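Local structure of putative sulfatase yidJ (Bacteroides fragilis, 2QZU) at residues Y38-I43 / R335-I339; I64-I70 / S351-A357; N462-K466 / Q478-L482. The protein probably hydrolyses sulfate esters as a metal-dependent arylsulfatase of the sulfatase family. All coordinates share one frame. Residue numbers count along the deposited sequence, not the author numbering.

Contact 1. Residues Y38-I43 / R335-I339; sequences YRGDAI and RIPMI
At Gly40 the two backbones come unusually close, its CA 3.8 Å from CA of Ile336. Gly40 and Asp41 form the corner of a type I turn from Arg39 to Ala42; Arg335 leaves a helix, and its segment runs extended through Pro337 into a strand. Gly40 N donates to Arg335 O (3.1 Å). Gly40 CA covers one face of the Arg335 guanidinium, where a beta carbon would strike NH2. With chi1 to chi3 all m, Arg335 folds back so that NH1 makes a salt bridge to Asp41 OD1 (3.1 Å), while NH2 donates to Ala69 O. Water 1 joins Gly40 O to Arg335 NH1; water 2 joins Asp41 OD1 to Arg335 NE. Pro337 CG meets Tyr38 CD1 (chi1 t) at 3.6 Å, and Pro337 CB meets Ile43 CD1 at 3.6 Å. The loop after strand 29-35 is thus fixed to the residues leading from helix 331-334 into strand 338-341 of the sulfatase core sheet, the arginine's buried charge being met by a carboxylate, water and peptide oxygens.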
loop_
_atom_site.group_PDB
_atom_site.type_symbol
_atom_site.label_atom_id
_atom_site.label_comp_id
_atom_site.label_asym_id
_atom_site.label_seq_id
_atom_site.Cartn_x
_atom_site.Cartn_y
_atom_site.Cartn_z
ATOM N N TYR A 38 17.245 8.307 -3.305
ATOM C CA TYR A 38 17.206 9.647 -3.895
ATOM C C TYR A 38 18.067 9.701 -5.171
ATOM O O TYR A 38 19.283 9.510 -5.117
ATOM C CB TYR A 38 17.726 10.660 -2.859
ATOM C CG TYR A 38 17.471 12.123 -3.181
ATOM C CD1 TYR A 38 17.933 12.692 -4.369
ATOM C CD2 TYR A 38 16.785 12.939 -2.282
ATOM C CE1 TYR A 38 17.716 14.045 -4.654
ATOM C CE2 TYR A 38 16.565 14.293 -2.556
ATOM C CZ TYR A 38 17.032 14.835 -3.744
ATOM O OH TYR A 38 16.820 16.167 -4.027
ATOM N N ARG A 39 17.435 9.959 -6.316
ATOM C CA ARG A 39 18.152 10.039 -7.594
ATOM C C ARG A 39 19.012 11.291 -7.715
ATOM O O ARG A 39 18.587 12.388 -7.351
ATOM C CB ARG A 39 17.176 10.006 -8.773
ATOM C CG ARG A 39 16.556 8.647 -9.024
ATOM C CD ARG A 39 15.833 8.586 -10.367
ATOM N NE ARG A 39 14.646 9.440 -10.431
ATOM C CZ ARG A 39 14.637 10.693 -10.882
ATOM N NH1 ARG A 39 15.754 11.263 -11.311
ATOM N NH2 ARG A 39 13.498 11.372 -10.918
ATOM N N GLY A 40 20.213 11.120 -8.256
ATOM C CA GLY A 40 21.129 12.236 -8.413
ATOM C C GLY A 40 20.616 13.419 -9.220
ATOM O O GLY A 40 20.891 14.568 -8.870
ATOM N N ASP A 41 19.879 13.167 -10.297
ATOM C CA ASP A 41 19.379 14.272 -11.112
ATOM C C ASP A 41 18.133 14.949 -10.558
ATOM O O ASP A 41 17.663 15.934 -11.122
ATOM C CB ASP A 41 19.108 13.813 -12.552
ATOM C CG ASP A 41 20.384 13.484 -13.309
ATOM O OD1 ASP A 41 21.444 14.040 -12.952
ATOM O OD2 ASP A 41 20.324 12.684 -14.265
ATOM N N ALA A 42 17.605 14.435 -9.451
ATOM C CA ALA A 42 16.409 15.018 -8.852
ATOM C C ALA A 42 16.757 16.150 -7.891
ATOM O O ALA A 42 16.280 16.189 -6.760
ATOM C CB ALA A 42 15.600 13.943 -8.131
ATOM N N ILE A 43 17.612 17.059 -8.352
ATOM C CA ILE A 43 18.015 18.226 -7.574
ATOM C C ILE A 43 17.693 19.412 -8.474
ATOM O O ILE A 43 18.092 19.438 -9.640
ATOM C CB ILE A 43 19.530 18.224 -7.259
ATOM C CG1 ILE A 43 19.890 17.006 -6.404
ATOM C CG2 ILE A 43 19.907 19.499 -6.515
ATOM C CD1 ILE A 43 21.383 16.860 -6.142
ATOM N N ARG A 335 23.285 6.693 -10.163
ATOM C CA ARG A 335 23.494 8.104 -9.841
ATOM C C ARG A 335 22.811 8.566 -8.557
ATOM O O ARG A 335 21.611 8.362 -8.359
ATOM C CB ARG A 335 23.062 8.980 -11.022
ATOM C CG ARG A 335 24.080 9.013 -12.155
ATOM C CD ARG A 335 25.112 10.113 -11.930
ATOM N NE ARG A 335 24.451 11.413 -11.912
ATOM C CZ ARG A 335 24.333 12.196 -10.843
ATOM N NH1 ARG A 335 23.694 13.352 -10.945
ATOM N NH2 ARG A 335 24.870 11.841 -9.682
ATOM N N ILE A 336 23.600 9.185 -7.682
ATOM C CA ILE A 336 23.110 9.687 -6.409
ATOM C C ILE A 336 23.535 11.130 -6.183
ATOM O O ILE A 336 24.503 11.613 -6.783
ATOM C CB ILE A 336 23.661 8.861 -5.214
ATOM C CG1 ILE A 336 25.195 8.869 -5.238
ATOM C CG2 ILE A 336 23.136 7.442 -5.271
ATOM C CD1 ILE A 336 25.846 8.281 -3.984
ATOM N N PRO A 337 22.785 11.855 -5.341
ATOM C CA PRO A 337 23.151 13.242 -5.068
ATOM C C PRO A 337 24.393 13.187 -4.189
ATOM O O PRO A 337 24.629 12.194 -3.494
ATOM C CB PRO A 337 21.938 13.779 -4.321
ATOM C CG PRO A 337 21.438 12.578 -3.587
ATOM C CD PRO A 337 21.534 11.498 -4.650
HETATM N N MSE A 338 25.185 14.247 -4.226
HETATM C CA MSE A 338 26.400 14.315 -3.434
HETATM C C MSE A 338 26.769 15.783 -3.333
HETATM O O MSE A 338 27.466 16.324 -4.193
HETATM C CB MSE A 338 27.517 13.526 -4.128
HETATM C CG MSE A 338 28.855 13.519 -3.420
HETATM SE SE MSE A 338 28.883 12.424 -1.829
HETATM C CE MSE A 338 28.828 10.654 -2.652
ATOM N N ILE A 339 26.260 16.425 -2.287
ATOM C CA ILE A 339 26.507 17.835 -2.024
ATOM C C ILE A 339 27.313 17.926 -0.736
ATOM O O ILE A 339 26.967 17.299 0.266
ATOM C CB ILE A 339 25.181 18.606 -1.841
ATOM C CG1 ILE A 339 24.334 18.502 -3.109
ATOM C CG2 ILE A 339 25.466 20.071 -1.520
ATOM C CD1 ILE A 339 22.956 19.101 -2.969
HETATM O O HOH W 1 23.628 14.627 -8.596
HETATM O O HOH W 2 23.481 11.899 -14.295
#

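Contact 2. Residues I64-I70 / S351-A357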
loop_
_atom_site.group_PDB
_atom_site.type_symbol
_atom_site.label_atom_id
_atom_site.label_comp_id
_atom_site.label_asym_id
_atom_site.label_seq_id
_atom_site.Cartn_x
_atom_site.Cartn_y
_atom_site.Cartn_z
ATOM N N ILE A 64 29.981 22.353 -2.706
ATOM C CA ILE A 64 30.222 21.673 -3.975
ATOM C C ILE A 64 29.095 20.705 -4.311
ATOM O O ILE A 64 28.570 20.014 -3.437
ATOM C CB ILE A 64 31.520 20.850 -3.925
ATOM C CG1 ILE A 64 32.660 21.692 -3.356
ATOM C CG2 ILE A 64 31.868 20.356 -5.326
ATOM C CD1 ILE A 64 33.815 20.856 -2.837
ATOM N N ASN A 65 28.747 20.648 -5.590
ATOM C CA ASN A 65 27.704 19.753 -6.061
ATOM C C ASN A 65 28.381 18.762 -7.008
ATOM O O ASN A 65 28.790 19.131 -8.110
ATOM C CB ASN A 65 26.625 20.552 -6.803
ATOM C CG ASN A 65 25.397 19.721 -7.135
ATOM O OD1 ASN A 65 24.491 20.183 -7.828
ATOM N ND2 ASN A 65 25.359 18.491 -6.639
ATOM N N PHE A 66 28.522 17.515 -6.568
ATOM C CA PHE A 66 29.148 16.482 -7.388
ATOM C C PHE A 66 28.090 15.850 -8.283
ATOM O O PHE A 66 27.392 14.919 -7.882
ATOM C CB PHE A 66 29.809 15.433 -6.488
ATOM C CG PHE A 66 31.042 15.933 -5.787
ATOM C CD1 PHE A 66 32.224 16.142 -6.498
ATOM C CD2 PHE A 66 31.025 16.203 -4.420
ATOM C CE1 PHE A 66 33.376 16.614 -5.856
ATOM C CE2 PHE A 66 32.171 16.677 -3.769
ATOM C CZ PHE A 66 33.347 16.879 -4.488
ATOM N N THR A 67 27.989 16.367 -9.505
ATOM C CA THR A 67 26.989 15.915 -10.467
ATOM C C THR A 67 27.197 14.566 -11.159
ATOM O O THR A 67 26.351 14.156 -11.955
ATOM C CB THR A 67 26.761 16.988 -11.548
ATOM O OG1 THR A 67 28.013 17.333 -12.145
ATOM C CG2 THR A 67 26.132 18.236 -10.934
ATOM N N ASN A 68 28.307 13.887 -10.874
ATOM C CA ASN A 68 28.562 12.565 -11.460
ATOM C C ASN A 68 28.731 11.494 -10.379
ATOM O O ASN A 68 29.231 10.405 -10.659
ATOM C CB ASN A 68 29.831 12.562 -12.330
ATOM C CG ASN A 68 29.687 13.385 -13.595
ATOM O OD1 ASN A 68 28.637 13.389 -14.234
ATOM N ND2 ASN A 68 30.758 14.070 -13.974
ATOM N N ALA A 69 28.319 11.797 -9.151
ATOM C CA ALA A 69 28.456 10.841 -8.042
ATOM C C ALA A 69 27.607 9.586 -8.227
ATOM O O ALA A 69 26.485 9.660 -8.720
ATOM C CB ALA A 69 28.090 11.514 -6.726
ATOM N N ILE A 70 28.139 8.434 -7.818
ATOM C CA ILE A 70 27.407 7.174 -7.956
ATOM C C ILE A 70 27.510 6.261 -6.734
ATOM O O ILE A 70 28.259 6.529 -5.797
ATOM C CB ILE A 70 27.910 6.365 -9.188
ATOM C CG1 ILE A 70 29.394 6.019 -9.040
ATOM C CG2 ILE A 70 27.730 7.172 -10.465
ATOM C CD1 ILE A 70 29.659 4.698 -8.335
ATOM N N SER A 351 30.041 23.225 -10.306
ATOM C CA SER A 351 29.819 21.791 -10.460
ATOM C C SER A 351 31.154 21.074 -10.592
ATOM O O SER A 351 32.054 21.544 -11.286
ATOM C CB SER A 351 28.970 21.510 -11.705
ATOM O OG SER A 351 27.716 22.168 -11.636
ATOM N N ASP A 352 31.279 19.937 -9.921
ATOM C CA ASP A 352 32.509 19.159 -9.978
ATOM C C ASP A 352 32.180 17.822 -10.637
ATOM O O ASP A 352 31.271 17.120 -10.202
ATOM C CB ASP A 352 33.049 18.930 -8.567
ATOM C CG ASP A 352 34.506 18.526 -8.563
ATOM O OD1 ASP A 352 34.869 17.587 -9.303
ATOM O OD2 ASP A 352 35.289 19.146 -7.815
ATOM N N PRO A 353 32.914 17.459 -11.701
ATOM C CA PRO A 353 32.673 16.195 -12.405
ATOM C C PRO A 353 33.295 14.951 -11.763
ATOM O O PRO A 353 33.170 13.854 -12.300
ATOM C CB PRO A 353 33.252 16.467 -13.787
ATOM C CG PRO A 353 34.449 17.301 -13.461
ATOM C CD PRO A 353 33.902 18.279 -12.428
ATOM N N LEU A 354 33.960 15.120 -10.624
ATOM C CA LEU A 354 34.599 13.992 -9.938
ATOM C C LEU A 354 33.626 12.828 -9.732
ATOM O O LEU A 354 32.565 13.006 -9.142
ATOM C CB LEU A 354 35.124 14.442 -8.572
ATOM C CG LEU A 354 35.863 13.358 -7.783
ATOM C CD1 LEU A 354 37.201 13.063 -8.452
ATOM C CD2 LEU A 354 36.076 13.822 -6.347
HETATM N N MSE A 355 33.996 11.636 -10.194
HETATM C CA MSE A 355 33.111 10.480 -10.043
HETATM C C MSE A 355 33.266 9.822 -8.675
HETATM O O MSE A 355 33.615 8.643 -8.571
HETATM C CB MSE A 355 33.376 9.445 -11.141
HETATM C CG MSE A 355 32.206 8.495 -11.345
HETATM SE SE MSE A 355 32.661 6.904 -12.325
HETATM C CE MSE A 355 33.270 7.743 -13.968
ATOM N N ILE A 356 33.004 10.594 -7.627
ATOM C CA ILE A 356 33.103 10.090 -6.268
ATOM C C ILE A 356 31.964 9.104 -6.018
ATOM O O ILE A 356 30.865 9.261 -6.554
ATOM C CB ILE A 356 33.042 11.261 -5.245
ATOM C CG1 ILE A 356 33.110 10.724 -3.815
ATOM C CG2 ILE A 356 31.771 12.074 -5.447
ATOM C CD1 ILE A 356 33.328 11.810 -2.777
ATOM N N ALA A 357 32.233 8.075 -5.222
ATOM C CA ALA A 357 31.213 7.080 -4.921
ATOM C C ALA A 357 30.809 7.141 -3.460
ATOM O O ALA A 357 31.581 7.570 -2.600
ATOM C CB ALA A 357 31.724 5.680 -5.255
#
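The Phe66 ring is at the centre of the contact. With chi1 m it reaches across to residues 352-356: Ile356 CG2 sits over one face, 3.9 Å from Phe66 CG, while Leu354 CB and Asp352 CG lie obliquely 3.9 and 3.5 Å from Phe66 CE1. Ile356, t at both chi angles, also touches Ala69, CG2 to CB at 3.9 Å, and packs on Met338 of the adjoining strand. Asp352 (chi1 t) turns its carboxylate back on its own chain, OD1 accepting from Leu354 N at 2.9 Å in an Asx turn, with OD2 in a salt bridge to Arg349. Asn68 (chi1 m) extends ND2 almost straight at Pro353 O, 2.9 Å away. Farther along, Ile70 (chi1 p, chi2 p) brings CD1 to 3.8 Å from Ala357 CB. Met355, a selenomethionine at the centre of an inverse gamma turn, lays CG 3.6 Å from Asn68 O, a buried oxygen for which the model holds no partner.

The backbones run in the same direction but pair only intermittently. Asp352 N donates to Asn65 O (3.2 Å) and Ile70 N to Ile356 O (3.1 Å); between them the first segment makes a type I turn from Phe66 to Ala69, and Thr67 N gives only a weak bond to Asp352 O (3.4 Å). The pair thus starts at the edge of the main mixed sheet, where strand 349-352 lies beside 64-66, and continues as two loops. There the Asn68 amide adds a side-chain bond between segments, the Asx turn shapes its own, and Phe66 packs on Leu354 and Ile356: polar and apolar side chains supplement sparse peptide pairing.

Contact 3. Residues N462-K466 / Q478-L482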
loop_
_atom_site.group_PDB
_atom_site.type_symbol
_atom_site.label_atom_id
_atom_site.label_comp_id
_atom_site.label_asym_id
_atom_site.label_seq_id
_atom_site.Cartn_x
_atom_site.Cartn_y
_atom_site.Cartn_z
ATOM N N ASN A 462 37.672 -5.778 -20.186
ATOM C CA ASN A 462 37.774 -7.098 -19.570
ATOM C C ASN A 462 39.036 -7.229 -18.713
ATOM O O ASN A 462 38.966 -7.671 -17.569
ATOM C CB ASN A 462 37.765 -8.189 -20.647
ATOM C CG ASN A 462 36.578 -9.131 -20.519
ATOM O OD1 ASN A 462 36.436 -10.073 -21.300
ATOM N ND2 ASN A 462 35.722 -8.882 -19.535
ATOM N N ARG A 463 40.190 -6.854 -19.255
ATOM C CA ARG A 463 41.416 -6.953 -18.473
ATOM C C ARG A 463 41.386 -5.938 -17.336
ATOM O O ARG A 463 41.858 -6.214 -16.237
ATOM C CB ARG A 463 42.661 -6.730 -19.342
ATOM C CG ARG A 463 42.769 -5.368 -19.999
ATOM C CD ARG A 463 44.186 -5.158 -20.526
ATOM N NE ARG A 463 44.318 -3.956 -21.346
ATOM C CZ ARG A 463 43.811 -3.827 -22.568
ATOM N NH1 ARG A 463 43.135 -4.829 -23.115
ATOM N NH2 ARG A 463 43.983 -2.699 -23.245
ATOM N N GLN A 464 40.809 -4.771 -17.604
ATOM C CA GLN A 464 40.718 -3.724 -16.595
ATOM C C GLN A 464 39.850 -4.198 -15.423
ATOM O O GLN A 464 40.178 -3.955 -14.264
ATOM C CB GLN A 464 40.141 -2.444 -17.213
ATOM C CG GLN A 464 40.129 -1.242 -16.273
ATOM C CD GLN A 464 39.594 0.025 -16.927
ATOM O OE1 GLN A 464 39.403 1.044 -16.261
ATOM N NE2 GLN A 464 39.357 -0.032 -18.235
ATOM N N LEU A 465 38.758 -4.895 -15.731
ATOM C CA LEU A 465 37.853 -5.401 -14.696
ATOM C C LEU A 465 38.560 -6.490 -13.893
ATOM O O LEU A 465 38.501 -6.513 -12.664
ATOM C CB LEU A 465 36.589 -5.995 -15.331
ATOM C CG LEU A 465 35.238 -5.859 -14.615
ATOM C CD1 LEU A 465 34.357 -7.026 -15.016
ATOM C CD2 LEU A 465 35.400 -5.819 -13.109
ATOM N N LYS A 466 39.226 -7.399 -14.601
ATOM C CA LYS A 466 39.938 -8.489 -13.947
ATOM C C LYS A 466 40.976 -7.939 -12.973
ATOM O O LYS A 466 41.095 -8.416 -11.842
ATOM C CB LYS A 466 40.614 -9.382 -14.992
ATOM C CG LYS A 466 41.169 -10.683 -14.429
ATOM C CD LYS A 466 41.766 -11.539 -15.537
ATOM C CE LYS A 466 42.430 -12.791 -14.987
ATOM N NZ LYS A 466 41.466 -13.737 -14.362
ATOM N N GLN A 478 38.540 -14.642 -11.059
ATOM C CA GLN A 478 38.918 -15.904 -11.694
ATOM C C GLN A 478 38.016 -16.347 -12.848
ATOM O O GLN A 478 38.397 -17.218 -13.631
ATOM C CB GLN A 478 38.973 -17.013 -10.641
ATOM C CG GLN A 478 40.112 -16.848 -9.648
ATOM C CD GLN A 478 41.460 -17.129 -10.273
ATOM O OE1 GLN A 478 41.748 -18.258 -10.673
ATOM N NE2 GLN A 478 42.294 -16.103 -10.373
ATOM N N TYR A 479 36.835 -15.742 -12.961
ATOM C CA TYR A 479 35.901 -16.117 -14.019
ATOM C C TYR A 479 36.211 -15.448 -15.355
ATOM O O TYR A 479 35.789 -15.926 -16.406
ATOM C CB TYR A 479 34.455 -15.789 -13.621
ATOM C CG TYR A 479 34.063 -16.182 -12.213
ATOM C CD1 TYR A 479 34.670 -17.254 -11.554
ATOM C CD2 TYR A 479 33.071 -15.474 -11.536
ATOM C CE1 TYR A 479 34.296 -17.603 -10.249
ATOM C CE2 TYR A 479 32.690 -15.814 -10.241
ATOM C CZ TYR A 479 33.307 -16.873 -9.601
ATOM O OH TYR A 479 32.960 -17.166 -8.299
ATOM N N ILE A 480 36.940 -14.339 -15.312
ATOM C CA ILE A 480 37.307 -13.627 -16.529
ATOM C C ILE A 480 38.530 -14.327 -17.114
ATOM O O ILE A 480 39.638 -14.199 -16.596
ATOM C CB ILE A 480 37.628 -12.150 -16.223
ATOM C CG1 ILE A 480 36.398 -11.488 -15.592
ATOM C CG2 ILE A 480 38.041 -11.422 -17.499
ATOM C CD1 ILE A 480 36.612 -10.054 -15.169
ATOM N N LYS A 481 38.318 -15.081 -18.185
ATOM C CA LYS A 481 39.403 -15.823 -18.812
ATOM C C LYS A 481 40.148 -14.986 -19.846
ATOM O O LYS A 481 39.601 -14.637 -20.890
ATOM C CB LYS A 481 38.855 -17.094 -19.469
ATOM C CG LYS A 481 37.885 -17.891 -18.596
ATOM C CD LYS A 481 38.503 -18.328 -17.271
ATOM C CE LYS A 481 37.505 -19.137 -16.450
ATOM N NZ LYS A 481 38.035 -19.539 -15.114
ATOM N N LEU A 482 41.401 -14.662 -19.538
ATOM C CA LEU A 482 42.237 -13.874 -20.437
ATOM C C LEU A 482 42.621 -14.707 -21.657
ATOM O O LEU A 482 43.752 -15.244 -21.680
ATOM C CB LEU A 482 43.486 -13.394 -19.704
#
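Residues 462-466 are a piece of the long helix 455-471, with Lys466 N bonded to Asn462 O at 3.0 Å. The chain then returns: Gln478 and Tyr479 close a short 3-10 segment, and from Ile480 the backbone becomes extended and runs past the helix. The CA atoms come nearest at Lys466 and Ile480, 6.3 Å apart, and side chains bridge the gap, in part to backbone oxygens.

Ile480 (chi1 m, chi2 t) points at the helix and rests on residues one turn apart. Its CD1 lies 3.8 Å from Leu465 CD1 and 4.1 Å from Lys466 CB, and its CG2 is 3.9 Å from Asn462 O. Lys466 stretches t, t, t before a final p bend, passing beside the isoleucine to set NZ 2.9 Å from Ile480 O; the same ammonium donates to Ala477 O. Within the tail, Lys481 NZ hydrogen-bonds Gln478 O at 2.8 Å.

A helix on a small antiparallel sheet near the C terminus is consistent with the smaller C-terminal subdomain of sulfatases. Here Leu465 touches Arg414 and Leu416 of strand 412-417 and Val425 of strand 421-428, while Tyr479 of the tail reaches Ala427 of that second strand.

Contacts 1 and 2 are buried neighbours, their centres 10 Å apart, and both build on the main mixed sheet. They share an interface, since strand 338-341 lies beside 64-66: Phe66 N and Met338 O are 2.9 Å apart, as are Arg335 NH2 and Ala69 O. Their segments alternate along the sequence, so the two contacts cross along the chain. Contact 3 is more peripheral and local, its centre about 28 Å from that of contact 2, and joins a helix to its own following tail beside the smaller antiparallel sheet. The chemistry follows: an ion pair of a buried arginine, with waters, in contact 1, peptide pairing and a phenylalanine packed on aliphatic side chains in contact 2, and one isoleucine with a lysine-to-carbonyl bond in contact 3.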